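Local coordinates for protein beta-galacturonidase (Eisenbergiella tayi, PDB 6NCW) that acts as a glycoside hydrolase of family 2, a beta-galacturonidase that probably removes terminal beta-linked hexuronic acid units from glycosides, at residues W219-S224 and V229-T234; A56-E61 and G136-G141; I300-A305 and L543-V548; V101-R106 and R175-G180. All coordinates share one frame; numbering follows the deposited sequence.

Interaction 1: residues W219-S224 and V229-T234; sequences WAECWS and VLYLIT
Tyr231 meets the 219-224 segment with both its ring and its hydroxyl, and it illustrates how one aromatic side chain can tie down an otherwise irregular stretch of chain. Its OH accepts a nearly straight hydrogen bond from Glu221 N (3.0 Å, 166° at the hydrogen). Trp219 meets the same ring in a T-shaped stack: the edge of its six-membered ring is directed at the tyrosine face, with planes at 71° and CZ3 3.8 Å from Tyr231 CE1. The indole takes this place with its CG set between the backbone N and carbonyl carbon. A water donates to Trp219 O and also lies 3.0 Å from Tyr231 OH, so the hydroxyl is linked to Glu221 N directly and to Trp219 O through the water.

The contact joins the two sides of the beta hairpin of strands 223-224 and 227-238, with 219-222 as the irregular lead-in, in the immunoglobulin-like beta-sandwich of family 2 enzymes. Ile190 of strand 182-190 touches both Trp219 and Tyr231.

Val229 rests on the backbone of the partner segment, its CB 3.5 Å from Cys222 O. A second water donates to both Glu221 O and Val229 O, linking two acceptors that cannot bond each other. Trp223 lies alongside Leu230, its CD1 3.5 Å from Leu230 CD2, while Val229 O sits at the edge of the indole, in its plane, 3.3 Å from CD1. With CG anti to the backbone N (chi1 -175°), the indole reaches beyond the hairpin, where Trp223 NE1 donates to Asp324 O and its ring touches Pro368.

Interaction 2: residues A56-E61 and G136-G141; sequences ASYSRE and GGISRG
Ile138 lies over one face of the Tyr58 ring, and this apolar pairing carries most of the contact. In the CH-pi part of it, Ile138 CG1 stands 4.0 Å from the ring centroid and only 14° off the ring normal. The next atom, Ile138 CD1, runs back along the tyrosine toward its root and reaches Tyr58 CB at 3.6 Å. The two side chains thus run antiparallel to each other, and the isoleucine covers the ring with the flank of its longer branch. That branch is placed by a chi1 of -49°, which sets CG1 anti to the carbonyl carbon.

A second kind of contact, between the phenol and bare backbone, follows at the far end of the ring. Tyr58 OH approaches Gly137 CA to 3.4 Å, and Tyr58 CE2 is 3.8 Å from the same atom. Gly137 has a positive phi (138°) and no side chain, which lets the loop run this close to the hydroxyl. A beta carbon here would collide with Tyr58 OH and, at these backbone angles, would also be jammed against the carbonyl oxygen of Gly136.

Polar bonds do not cross between the segments. The buried Tyr58 OH is instead hydrogen-bonded to Tyr46 OH.

Strand 55-63 is flanked by strands 19-26 and 109-117 in an antiparallel sheet. Phe23 of the former meets the tyrosine ring, Val114 of the latter touches Ile138, and Val39 of strand 35-39 contacts both Tyr58 and Ile138 as the loop packs across the sheet on its way to strand 142-147.

Interaction 3: residues I300-A305 and L543-V548; sequences IKDLGA and LAYEVV
Leu303 and Val548 mark the closest backbone approach, 6.5 Å between their CA atoms, where the C-terminal end of helix 290-302 meets the opening turns of helix 544-553 and a Schellman motif with Gly304 at positive phi turns the first chain away. Leu303 places one methyl squarely on Tyr545: CD2 lies 3.6 Å from the ring centroid and 3° off its normal, a CH-pi contact over the centre of the face. The same methyl reaches Val548 CG1 at 4.0 Å.

At the ring's edge, Tyr545 OH donates to Asp302 OD1 over 2.7 Å, using the anti lone pair of that oxygen. The tyrosine reaches across with CG anti to its backbone nitrogen (chi1 -178°), and the carboxylate is turned 36° from the ring plane. Lys549 forms a salt bridge with OD1 and Arg553 with OD2, so both carboxylate oxygens have a cationic partner, which should favour the charged form. Pro47 of a second subunit packs on Asp302.

Phe275 of strand 268-276 lies against both Leu303 and Val548. Such helix-helix packing belongs to the TIM barrel: helix 290-302 connects parallel strands 268-276 and 307-309, helix 544-553 follows strand 504-509, and the pairing of 504-509 with 268-276 closes the barrel.

Interaction 4: residues V101-R106 and R175-G180; sequences VLKDIR and RNLSSG
Val101 lies with its CG2 methyl over one face of the Arg175 guanidinium, an apolar branch laid on a flat cation. CG2 is 4.0 Å from Arg175 NH1, and Val101 CB comes within 3.9 Å of NH2. The arginine reaches that far because its chain is extended from CG to NE, starting with CG anti to the backbone N (chi1 -179°).

Next to it, Val101 CG1 packs on Leu177 CD2 at 3.8 Å. Lys103 then stretches its aliphatic part over the same leucine, its CE 3.5 Å from Leu177 O and 4.0 Å from Leu177 CB, while its NZ continues to a salt bridge with Glu205. Tyr151 of strand 150-162 touches Val101, Arg175 and Leu177.

Both segments turn here. Beyond Leu177, Ser178 N donates to Asn176 OD1 (2.9 Å), an Asx turn, and Gly180 N to Ser178 OG, an ST turn. In 101-106, Asp104 and Ile105 form a G1 beta bulge opposite Gly66. The contact joins strand 98-105 of the N-terminal beta domain, outermost in its sheet within this chain, to the immunoglobulin-like sandwich, two modules of the family 2 glycosidase architecture.

Taken together, the four contacts sample the domain architecture of a family 2 glycosidase. Interactions 2 and 4 are the nearest pair, about 8 Å between nearest atoms, and their segments alternate along the chain; both involve the N-terminal beta domain, which interaction 4 connects to the sandwich holding interaction 1. Interaction 3 belongs to the TIM barrel, about 11 Å at nearest atoms from interaction 1, and its centre is about 52 Å from that of interaction 4, across the chain's centre. It is also the contact to relate to the active site: the Val548 side chain is about 11 Å from that of Lys532, which binds galacturonate, whereas the other three lie away from the sugar-binding residues.

Interaction 1: residues W219-S224 and V229-T234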
loop_
_atom_site.group_PDB
_atom_site.type_symbol
_atom_site.label_atom_id
_atom_site.label_comp_id
_atom_site.label_asym_id
_atom_site.label_seq_id
_atom_site.Cartn_x
_atom_site.Cartn_y
_atom_site.Cartn_z
ATOM N N TRP A 219 -23.737 22.413 -47.280
ATOM C CA TRP A 219 -24.225 21.229 -46.584
ATOM C C TRP A 219 -23.519 20.956 -45.251
ATOM O O TRP A 219 -23.881 19.995 -44.562
ATOM C CB TRP A 219 -24.042 20.017 -47.494
ATOM C CG TRP A 219 -22.709 20.027 -48.160
ATOM C CD1 TRP A 219 -22.430 20.465 -49.414
ATOM C CD2 TRP A 219 -21.454 19.606 -47.596
ATOM N NE1 TRP A 219 -21.090 20.329 -49.682
ATOM C CE2 TRP A 219 -20.467 19.803 -48.581
ATOM C CE3 TRP A 219 -21.074 19.063 -46.359
ATOM C CZ2 TRP A 219 -19.125 19.492 -48.369
ATOM C CZ3 TRP A 219 -19.740 18.757 -46.150
ATOM C CH2 TRP A 219 -18.784 18.973 -47.149
ATOM N N ALA A 220 -22.500 21.730 -44.883
ATOM C CA ALA A 220 -21.606 21.322 -43.805
ATOM C C ALA A 220 -22.163 21.745 -42.455
ATOM O O ALA A 220 -22.651 22.868 -42.298
ATOM C CB ALA A 220 -20.208 21.911 -44.009
ATOM N N GLU A 221 -22.101 20.833 -41.485
ATOM C CA GLU A 221 -22.404 21.143 -40.090
ATOM C C GLU A 221 -21.127 21.354 -39.285
ATOM O O GLU A 221 -20.067 20.812 -39.611
ATOM C CB GLU A 221 -23.221 20.030 -39.436
ATOM C CG GLU A 221 -24.658 19.966 -39.926
ATOM C CD GLU A 221 -25.203 18.555 -39.904
ATOM O OE1 GLU A 221 -25.022 17.865 -38.875
ATOM O OE2 GLU A 221 -25.789 18.131 -40.923
ATOM N N CYS A 222 -21.256 22.130 -38.211
ATOM C CA CYS A 222 -20.134 22.466 -37.345
ATOM C C CYS A 222 -19.576 21.246 -36.622
ATOM O O CYS A 222 -20.310 20.340 -36.217
ATOM C CB CYS A 222 -20.560 23.510 -36.299
ATOM S SG CYS A 222 -20.958 25.125 -37.025
ATOM N N TRP A 223 -18.259 21.242 -36.459
ATOM C CA TRP A 223 -17.608 20.453 -35.426
ATOM C C TRP A 223 -17.441 21.349 -34.207
ATOM O O TRP A 223 -17.035 22.510 -34.333
ATOM C CB TRP A 223 -16.253 19.929 -35.903
ATOM C CG TRP A 223 -15.555 18.991 -34.922
ATOM C CD1 TRP A 223 -15.561 17.619 -34.954
ATOM C CD2 TRP A 223 -14.753 19.358 -33.792
ATOM N NE1 TRP A 223 -14.821 17.115 -33.913
ATOM C CE2 TRP A 223 -14.313 18.158 -33.181
ATOM C CE3 TRP A 223 -14.363 20.581 -33.232
ATOM C CZ2 TRP A 223 -13.505 18.147 -32.039
ATOM C CZ3 TRP A 223 -13.551 20.568 -32.097
ATOM C CH2 TRP A 223 -13.135 19.353 -31.519
ATOM N N SER A 224 -17.766 20.816 -33.036
ATOM C CA SER A 224 -17.559 21.525 -31.783
ATOM C C SER A 224 -17.591 20.509 -30.657
ATOM O O SER A 224 -18.054 19.379 -30.856
ATOM C CB SER A 224 -18.636 22.595 -31.558
ATOM O OG SER A 224 -19.820 21.968 -31.108
ATOM N N VAL A 229 -19.229 16.720 -35.299
ATOM C CA VAL A 229 -19.543 16.153 -36.609
ATOM C C VAL A 229 -18.275 16.050 -37.446
ATOM O O VAL A 229 -17.519 17.020 -37.573
ATOM C CB VAL A 229 -20.595 17.015 -37.328
ATOM C CG1 VAL A 229 -20.816 16.520 -38.747
ATOM C CG2 VAL A 229 -21.883 17.053 -36.535
ATOM N N LEU A 230 -18.041 14.873 -38.027
ATOM C CA LEU A 230 -16.882 14.615 -38.866
ATOM C C LEU A 230 -17.329 14.200 -40.266
ATOM O O LEU A 230 -18.415 13.647 -40.454
ATOM C CB LEU A 230 -15.983 13.506 -38.270
ATOM C CG LEU A 230 -15.454 13.745 -36.853
ATOM C CD1 LEU A 230 -14.729 12.510 -36.313
ATOM C CD2 LEU A 230 -14.539 14.946 -36.882
ATOM N N TYR A 231 -16.469 14.453 -41.246
ATOM C CA TYR A 231 -16.701 14.021 -42.614
ATOM C C TYR A 231 -15.485 13.288 -43.149
ATOM O O TYR A 231 -14.350 13.707 -42.915
ATOM C CB TYR A 231 -16.996 15.206 -43.528
ATOM C CG TYR A 231 -18.261 15.954 -43.203
ATOM C CD1 TYR A 231 -19.468 15.580 -43.764
ATOM C CD2 TYR A 231 -18.246 17.040 -42.345
ATOM C CE1 TYR A 231 -20.634 16.266 -43.479
ATOM C CE2 TYR A 231 -19.400 17.736 -42.046
ATOM C CZ TYR A 231 -20.596 17.349 -42.628
ATOM O OH TYR A 231 -21.754 18.033 -42.354
ATOM N N LEU A 232 -15.718 12.228 -43.917
ATOM C CA LEU A 232 -14.627 11.630 -44.673
ATOM C C LEU A 232 -14.362 12.463 -45.921
ATOM O O LEU A 232 -15.292 12.796 -46.665
ATOM C CB LEU A 232 -14.958 10.188 -45.056
ATOM C CG LEU A 232 -15.274 9.256 -43.889
ATOM C CD1 LEU A 232 -16.007 8.027 -44.373
ATOM C CD2 LEU A 232 -13.982 8.875 -43.194
ATOM N N ILE A 233 -13.100 12.821 -46.142
ATOM C CA ILE A 233 -12.671 13.455 -47.379
ATOM C C ILE A 233 -11.923 12.403 -48.178
ATOM O O ILE A 233 -11.041 11.716 -47.646
ATOM C CB ILE A 233 -11.824 14.723 -47.134
ATOM C CG1 ILE A 233 -11.441 15.379 -48.456
ATOM C CG2 ILE A 233 -10.561 14.441 -46.305
ATOM C CD1 ILE A 233 -10.867 16.777 -48.297
ATOM N N THR A 234 -12.315 12.234 -49.442
ATOM C CA THR A 234 -11.740 11.209 -50.306
ATOM C C THR A 234 -11.081 11.848 -51.522
ATOM O O THR A 234 -11.666 12.722 -52.172
ATOM C CB THR A 234 -12.808 10.210 -50.754
ATOM O OG1 THR A 234 -13.492 9.709 -49.600
ATOM C CG2 THR A 234 -12.161 9.049 -51.486
HETATM O O HOH W 1 -24.245 17.195 -43.846
HETATM O O HOH W 2 -18.011 19.079 -39.179
#

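Interaction 2: residues A56-E61 and G136-G141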
loop_
_atom_site.group_PDB
_atom_site.type_symbol
_atom_site.label_atom_id
_atom_site.label_comp_id
_atom_site.label_asym_id
_atom_site.label_seq_id
_atom_site.Cartn_x
_atom_site.Cartn_y
_atom_site.Cartn_z
ATOM N N ALA A 56 18.231 -2.760 -30.271
ATOM C CA ALA A 56 17.634 -4.080 -30.367
ATOM C C ALA A 56 17.085 -4.258 -31.777
ATOM O O ALA A 56 16.856 -3.285 -32.492
ATOM C CB ALA A 56 16.542 -4.275 -29.318
ATOM N N SER A 57 16.885 -5.509 -32.183
ATOM C CA SER A 57 16.402 -5.806 -33.530
ATOM C C SER A 57 15.008 -6.424 -33.491
ATOM O O SER A 57 14.766 -7.376 -32.741
ATOM C CB SER A 57 17.366 -6.738 -34.271
ATOM O OG SER A 57 16.647 -7.647 -35.087
ATOM N N TYR A 58 14.110 -5.896 -34.321
ATOM C CA TYR A 58 12.801 -6.484 -34.595
ATOM C C TYR A 58 12.757 -6.971 -36.038
ATOM O O TYR A 58 13.156 -6.243 -36.951
ATOM C CB TYR A 58 11.670 -5.463 -34.405
ATOM C CG TYR A 58 11.389 -5.014 -32.983
ATOM C CD1 TYR A 58 10.276 -5.500 -32.289
ATOM C CD2 TYR A 58 12.201 -4.071 -32.349
ATOM C CE1 TYR A 58 9.993 -5.078 -30.995
ATOM C CE2 TYR A 58 11.922 -3.648 -31.046
ATOM C CZ TYR A 58 10.820 -4.156 -30.379
ATOM O OH TYR A 58 10.534 -3.753 -29.085
ATOM N N SER A 59 12.231 -8.175 -36.263
ATOM C CA SER A 59 12.160 -8.673 -37.627
ATOM C C SER A 59 10.930 -9.547 -37.825
ATOM O O SER A 59 10.414 -10.161 -36.884
ATOM C CB SER A 59 13.437 -9.441 -37.997
ATOM O OG SER A 59 13.821 -10.323 -36.951
ATOM N N ARG A 60 10.467 -9.581 -39.070
ATOM C CA ARG A 60 9.400 -10.464 -39.528
ATOM C C ARG A 60 9.519 -10.575 -41.045
ATOM O O ARG A 60 10.402 -9.971 -41.657
ATOM C CB ARG A 60 8.020 -9.933 -39.137
ATOM C CG ARG A 60 7.671 -8.591 -39.767
ATOM C CD ARG A 60 6.144 -8.372 -39.723
ATOM N NE ARG A 60 5.458 -9.282 -40.642
ATOM C CZ ARG A 60 4.154 -9.563 -40.619
ATOM N NH1 ARG A 60 3.352 -9.012 -39.712
ATOM N NH2 ARG A 60 3.650 -10.413 -41.506
ATOM N N GLU A 61 8.607 -11.322 -41.656
ATOM C CA GLU A 61 8.563 -11.425 -43.106
ATOM C C GLU A 61 7.280 -10.812 -43.647
ATOM O O GLU A 61 6.271 -10.687 -42.945
ATOM C CB GLU A 61 8.682 -12.884 -43.563
ATOM C CG GLU A 61 10.013 -13.542 -43.205
ATOM C CD GLU A 61 10.102 -14.980 -43.709
ATOM O OE1 GLU A 61 9.037 -15.633 -43.849
ATOM O OE2 GLU A 61 11.233 -15.452 -43.978
ATOM N N GLY A 136 12.137 2.053 -25.678
ATOM C CA GLY A 136 12.708 1.442 -26.872
ATOM C C GLY A 136 11.681 0.529 -27.507
ATOM O O GLY A 136 10.977 -0.201 -26.806
ATOM N N GLY A 137 11.593 0.581 -28.833
ATOM C CA GLY A 137 10.770 -0.383 -29.531
ATOM C C GLY A 137 9.936 0.199 -30.645
ATOM O O GLY A 137 9.995 1.401 -30.930
ATOM N N ILE A 138 9.165 -0.663 -31.299
ATOM C CA ILE A 138 8.230 -0.241 -32.337
ATOM C C ILE A 138 6.931 0.054 -31.596
ATOM O O ILE A 138 6.065 -0.815 -31.443
ATOM C CB ILE A 138 8.053 -1.303 -33.422
ATOM C CG1 ILE A 138 9.423 -1.796 -33.926
ATOM C CG2 ILE A 138 7.209 -0.754 -34.554
ATOM C CD1 ILE A 138 9.333 -2.754 -35.127
ATOM N N SER A 139 6.791 1.302 -31.151
ATOM C CA SER A 139 5.765 1.691 -30.193
ATOM C C SER A 139 4.432 2.094 -30.825
ATOM O O SER A 139 3.444 2.252 -30.088
ATOM C CB SER A 139 6.298 2.836 -29.316
ATOM O OG SER A 139 7.034 3.774 -30.089
ATOM N N ARG A 140 4.381 2.302 -32.146
ATOM C CA ARG A 140 3.130 2.500 -32.883
ATOM C C ARG A 140 3.175 1.620 -34.137
ATOM O O ARG A 140 4.159 0.925 -34.389
ATOM C CB ARG A 140 2.899 3.985 -33.221
ATOM C CG ARG A 140 2.832 4.897 -31.999
ATOM C CD ARG A 140 2.657 6.351 -32.383
ATOM N NE ARG A 140 2.859 7.218 -31.221
ATOM C CZ ARG A 140 3.102 8.524 -31.288
ATOM N NH1 ARG A 140 3.169 9.130 -32.470
ATOM N NH2 ARG A 140 3.294 9.223 -30.170
ATOM N N GLY A 141 2.097 1.622 -34.913
ATOM C CA GLY A 141 1.883 0.584 -35.909
ATOM C C GLY A 141 2.803 0.669 -37.116
ATOM O O GLY A 141 3.586 1.606 -37.288
#

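Interaction 3: residues I300-A305 and L543-V548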
loop_
_atom_site.group_PDB
_atom_site.type_symbol
_atom_site.label_atom_id
_atom_site.label_comp_id
_atom_site.label_asym_id
_atom_site.label_seq_id
_atom_site.Cartn_x
_atom_site.Cartn_y
_atom_site.Cartn_z
ATOM N N ILE A 300 -10.999 11.081 -18.159
ATOM C CA ILE A 300 -10.825 12.511 -18.388
ATOM C C ILE A 300 -12.175 13.193 -18.628
ATOM O O ILE A 300 -12.440 14.282 -18.096
ATOM C CB ILE A 300 -9.824 12.714 -19.544
ATOM C CG1 ILE A 300 -8.417 12.266 -19.080
ATOM C CG2 ILE A 300 -9.838 14.132 -20.040
ATOM C CD1 ILE A 300 -7.359 12.221 -20.197
ATOM N N LYS A 301 -13.077 12.538 -19.367
ATOM C CA LYS A 301 -14.434 13.074 -19.520
ATOM C C LYS A 301 -15.202 13.047 -18.197
ATOM O O LYS A 301 -15.948 13.980 -17.897
ATOM C CB LYS A 301 -15.198 12.303 -20.608
ATOM C CG LYS A 301 -14.796 12.696 -22.017
ATOM C CD LYS A 301 -15.116 11.618 -23.076
ATOM C CE LYS A 301 -16.546 11.077 -22.977
ATOM N NZ LYS A 301 -16.908 10.138 -24.119
ATOM N N ASP A 302 -15.040 11.985 -17.398
ATOM C CA ASP A 302 -15.692 11.922 -16.090
ATOM C C ASP A 302 -15.253 13.070 -15.190
ATOM O O ASP A 302 -16.045 13.572 -14.381
ATOM C CB ASP A 302 -15.400 10.569 -15.421
ATOM C CG ASP A 302 -16.157 10.377 -14.093
ATOM O OD1 ASP A 302 -15.503 10.217 -13.039
ATOM O OD2 ASP A 302 -17.409 10.412 -14.101
ATOM N N LEU A 303 -13.999 13.501 -15.318
ATOM C CA LEU A 303 -13.492 14.605 -14.519
ATOM C C LEU A 303 -14.060 15.963 -14.935
ATOM O O LEU A 303 -13.852 16.944 -14.213
ATOM C CB LEU A 303 -11.969 14.619 -14.595
ATOM C CG LEU A 303 -11.300 13.577 -13.689
ATOM C CD1 LEU A 303 -9.936 13.144 -14.201
ATOM C CD2 LEU A 303 -11.190 14.120 -12.255
ATOM N N GLY A 304 -14.775 16.043 -16.060
ATOM C CA GLY A 304 -15.304 17.299 -16.547
ATOM C C GLY A 304 -14.431 18.037 -17.537
ATOM O O GLY A 304 -14.799 19.143 -17.954
ATOM N N ALA A 305 -13.313 17.452 -17.958
ATOM C CA ALA A 305 -12.397 18.140 -18.853
ATOM C C ALA A 305 -12.969 18.231 -20.260
ATOM O O ALA A 305 -13.789 17.406 -20.688
ATOM C CB ALA A 305 -11.039 17.432 -18.894
ATOM N N LEU A 543 -7.384 11.123 -3.958
ATOM C CA LEU A 543 -8.437 11.907 -3.312
ATOM C C LEU A 543 -8.750 13.175 -4.108
ATOM O O LEU A 543 -9.921 13.523 -4.291
ATOM C CB LEU A 543 -8.057 12.259 -1.867
ATOM C CG LEU A 543 -7.864 11.135 -0.835
ATOM C CD1 LEU A 543 -7.429 11.705 0.508
ATOM C CD2 LEU A 543 -9.161 10.351 -0.658
ATOM N N ALA A 544 -7.714 13.853 -4.622
ATOM C CA ALA A 544 -7.898 15.068 -5.410
ATOM C C ALA A 544 -8.772 14.864 -6.645
ATOM O O ALA A 544 -9.189 15.848 -7.252
ATOM C CB ALA A 544 -6.542 15.625 -5.849
ATOM N N TYR A 545 -9.064 13.626 -7.032
ATOM C CA TYR A 545 -9.900 13.402 -8.203
ATOM C C TYR A 545 -11.269 14.049 -8.023
ATOM O O TYR A 545 -11.806 14.660 -8.958
ATOM C CB TYR A 545 -10.002 11.898 -8.449
ATOM C CG TYR A 545 -10.782 11.407 -9.652
ATOM C CD1 TYR A 545 -12.176 11.439 -9.674
ATOM C CD2 TYR A 545 -10.123 10.795 -10.717
ATOM C CE1 TYR A 545 -12.882 10.937 -10.739
ATOM C CE2 TYR A 545 -10.817 10.285 -11.781
ATOM C CZ TYR A 545 -12.188 10.361 -11.796
ATOM O OH TYR A 545 -12.859 9.846 -12.868
ATOM N N GLU A 546 -11.824 13.971 -6.811
ATOM C CA GLU A 546 -13.153 14.535 -6.576
ATOM C C GLU A 546 -13.122 16.060 -6.533
ATOM O O GLU A 546 -14.123 16.704 -6.856
ATOM C CB GLU A 546 -13.746 13.971 -5.285
ATOM C CG GLU A 546 -14.051 12.475 -5.363
ATOM C CD GLU A 546 -15.022 12.142 -6.499
ATOM O OE1 GLU A 546 -14.752 11.197 -7.287
ATOM O OE2 GLU A 546 -16.050 12.847 -6.616
ATOM N N VAL A 547 -11.982 16.646 -6.165
ATOM C CA VAL A 547 -11.824 18.098 -6.166
ATOM C C VAL A 547 -11.788 18.639 -7.594
ATOM O O VAL A 547 -12.402 19.673 -7.901
ATOM C CB VAL A 547 -10.551 18.476 -5.383
ATOM C CG1 VAL A 547 -9.977 19.806 -5.875
ATOM C CG2 VAL A 547 -10.862 18.580 -3.911
ATOM N N VAL A 548 -11.046 17.969 -8.483
ATOM C CA VAL A 548 -10.989 18.387 -9.883
ATOM C C VAL A 548 -12.351 18.216 -10.541
ATOM O O VAL A 548 -12.820 19.092 -11.275
ATOM C CB VAL A 548 -9.899 17.602 -10.637
ATOM C CG1 VAL A 548 -9.987 17.893 -12.118
ATOM C CG2 VAL A 548 -8.489 17.970 -10.118
#

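Interaction 4: residues V101-R106 and R175-G180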
loop_
_atom_site.group_PDB
_atom_site.type_symbol
_atom_site.label_atom_id
_atom_site.label_comp_id
_atom_site.label_asym_id
_atom_site.label_seq_id
_atom_site.Cartn_x
_atom_site.Cartn_y
_atom_site.Cartn_z
ATOM N N VAL A 101 10.064 4.080 -48.989
ATOM C CA VAL A 101 9.510 3.775 -50.304
ATOM C C VAL A 101 10.553 3.003 -51.102
ATOM O O VAL A 101 11.714 3.416 -51.182
ATOM C CB VAL A 101 9.079 5.051 -51.042
ATOM C CG1 VAL A 101 8.614 4.702 -52.449
ATOM C CG2 VAL A 101 7.968 5.751 -50.255
ATOM N N LEU A 102 10.140 1.877 -51.679
ATOM C CA LEU A 102 11.045 0.973 -52.375
ATOM C C LEU A 102 10.524 0.711 -53.775
ATOM O O LEU A 102 9.371 0.300 -53.945
ATOM C CB LEU A 102 11.197 -0.350 -51.631
ATOM C CG LEU A 102 12.075 -0.253 -50.394
ATOM C CD1 LEU A 102 12.230 -1.618 -49.764
ATOM C CD2 LEU A 102 13.418 0.347 -50.776
ATOM N N LYS A 103 11.381 0.920 -54.766
ATOM C CA LYS A 103 10.973 0.826 -56.157
ATOM C C LYS A 103 11.221 -0.578 -56.686
ATOM O O LYS A 103 12.308 -1.136 -56.502
ATOM C CB LYS A 103 11.709 1.866 -57.000
ATOM C CG LYS A 103 11.149 3.272 -56.824
ATOM C CD LYS A 103 12.072 4.335 -57.408
ATOM C CE LYS A 103 11.355 5.670 -57.525
ATOM N NZ LYS A 103 12.221 6.734 -58.103
ATOM N N ASP A 104 10.176 -1.160 -57.271
ATOM C CA ASP A 104 10.243 -2.351 -58.116
ATOM C C ASP A 104 11.071 -3.468 -57.471
ATOM O O ASP A 104 12.142 -3.851 -57.945
ATOM C CB ASP A 104 10.779 -1.956 -59.495
ATOM C CG ASP A 104 10.673 -3.076 -60.510
ATOM O OD1 ASP A 104 11.732 -3.590 -60.927
ATOM O OD2 ASP A 104 9.536 -3.449 -60.875
ATOM N N ILE A 105 10.532 -3.995 -56.352
ATOM C CA ILE A 105 11.171 -5.104 -55.648
ATOM C C ILE A 105 10.701 -6.404 -56.281
ATOM O O ILE A 105 9.591 -6.487 -56.815
ATOM C CB ILE A 105 10.874 -5.088 -54.126
ATOM C CG1 ILE A 105 9.465 -5.608 -53.829
ATOM C CG2 ILE A 105 11.027 -3.689 -53.544
ATOM C CD1 ILE A 105 9.174 -5.717 -52.361
ATOM N N ARG A 106 11.546 -7.433 -56.199
ATOM C CA ARG A 106 11.192 -8.749 -56.708
ATOM C C ARG A 106 9.936 -9.268 -56.006
ATOM O O ARG A 106 9.670 -8.916 -54.854
ATOM C CB ARG A 106 12.347 -9.725 -56.494
ATOM C CG ARG A 106 12.626 -10.012 -55.026
ATOM C CD ARG A 106 12.728 -11.510 -54.739
ATOM N NE ARG A 106 12.623 -11.814 -53.307
ATOM C CZ ARG A 106 13.515 -11.437 -52.391
ATOM N NH1 ARG A 106 14.581 -10.722 -52.747
ATOM N NH2 ARG A 106 13.338 -11.764 -51.116
ATOM N N ARG A 175 3.066 12.090 -55.546
ATOM C CA ARG A 175 4.442 11.699 -55.813
ATOM C C ARG A 175 4.447 10.717 -56.976
ATOM O O ARG A 175 3.750 9.693 -56.940
ATOM C CB ARG A 175 5.092 11.081 -54.576
ATOM C CG ARG A 175 6.540 10.653 -54.757
ATOM C CD ARG A 175 7.140 10.406 -53.390
ATOM N NE ARG A 175 8.388 9.652 -53.411
ATOM C CZ ARG A 175 9.038 9.279 -52.306
ATOM N NH1 ARG A 175 8.554 9.600 -51.105
ATOM N NH2 ARG A 175 10.170 8.591 -52.392
ATOM N N ASN A 176 5.215 11.041 -58.007
ATOM C CA ASN A 176 5.395 10.181 -59.168
ATOM C C ASN A 176 6.663 9.369 -58.954
ATOM O O ASN A 176 7.734 9.937 -58.722
ATOM C CB ASN A 176 5.482 11.018 -60.446
ATOM C CG ASN A 176 5.823 10.189 -61.675
ATOM O OD1 ASN A 176 5.487 9.006 -61.766
ATOM N ND2 ASN A 176 6.509 10.807 -62.619
ATOM N N LEU A 177 6.539 8.046 -58.983
ATOM C CA LEU A 177 7.701 7.173 -58.867
ATOM C C LEU A 177 8.248 6.736 -60.224
ATOM O O LEU A 177 9.286 6.065 -60.272
ATOM C CB LEU A 177 7.354 5.933 -58.027
ATOM C CG LEU A 177 6.785 6.189 -56.622
ATOM C CD1 LEU A 177 6.060 4.960 -56.137
ATOM C CD2 LEU A 177 7.883 6.583 -55.637
ATOM N N SER A 178 7.567 7.094 -61.314
ATOM C CA SER A 178 8.021 6.783 -62.665
ATOM C C SER A 178 9.055 7.798 -63.139
ATOM O O SER A 178 8.976 8.990 -62.824
ATOM C CB SER A 178 6.845 6.774 -63.637
ATOM O OG SER A 178 7.309 6.576 -64.963
ATOM N N SER A 179 10.032 7.315 -63.915
ATOM C CA SER A 179 11.057 8.205 -64.455
ATOM C C SER A 179 10.506 9.154 -65.515
ATOM O O SER A 179 11.140 10.175 -65.800
ATOM C CB SER A 179 12.223 7.395 -65.030
ATOM O OG SER A 179 11.781 6.462 -66.002
ATOM N N GLY A 180 9.336 8.860 -66.084
ATOM C CA GLY A 180 8.740 9.706 -67.093
ATOM C C GLY A 180 7.647 10.622 -66.563
ATOM O O GLY A 180 7.104 10.420 -65.478
#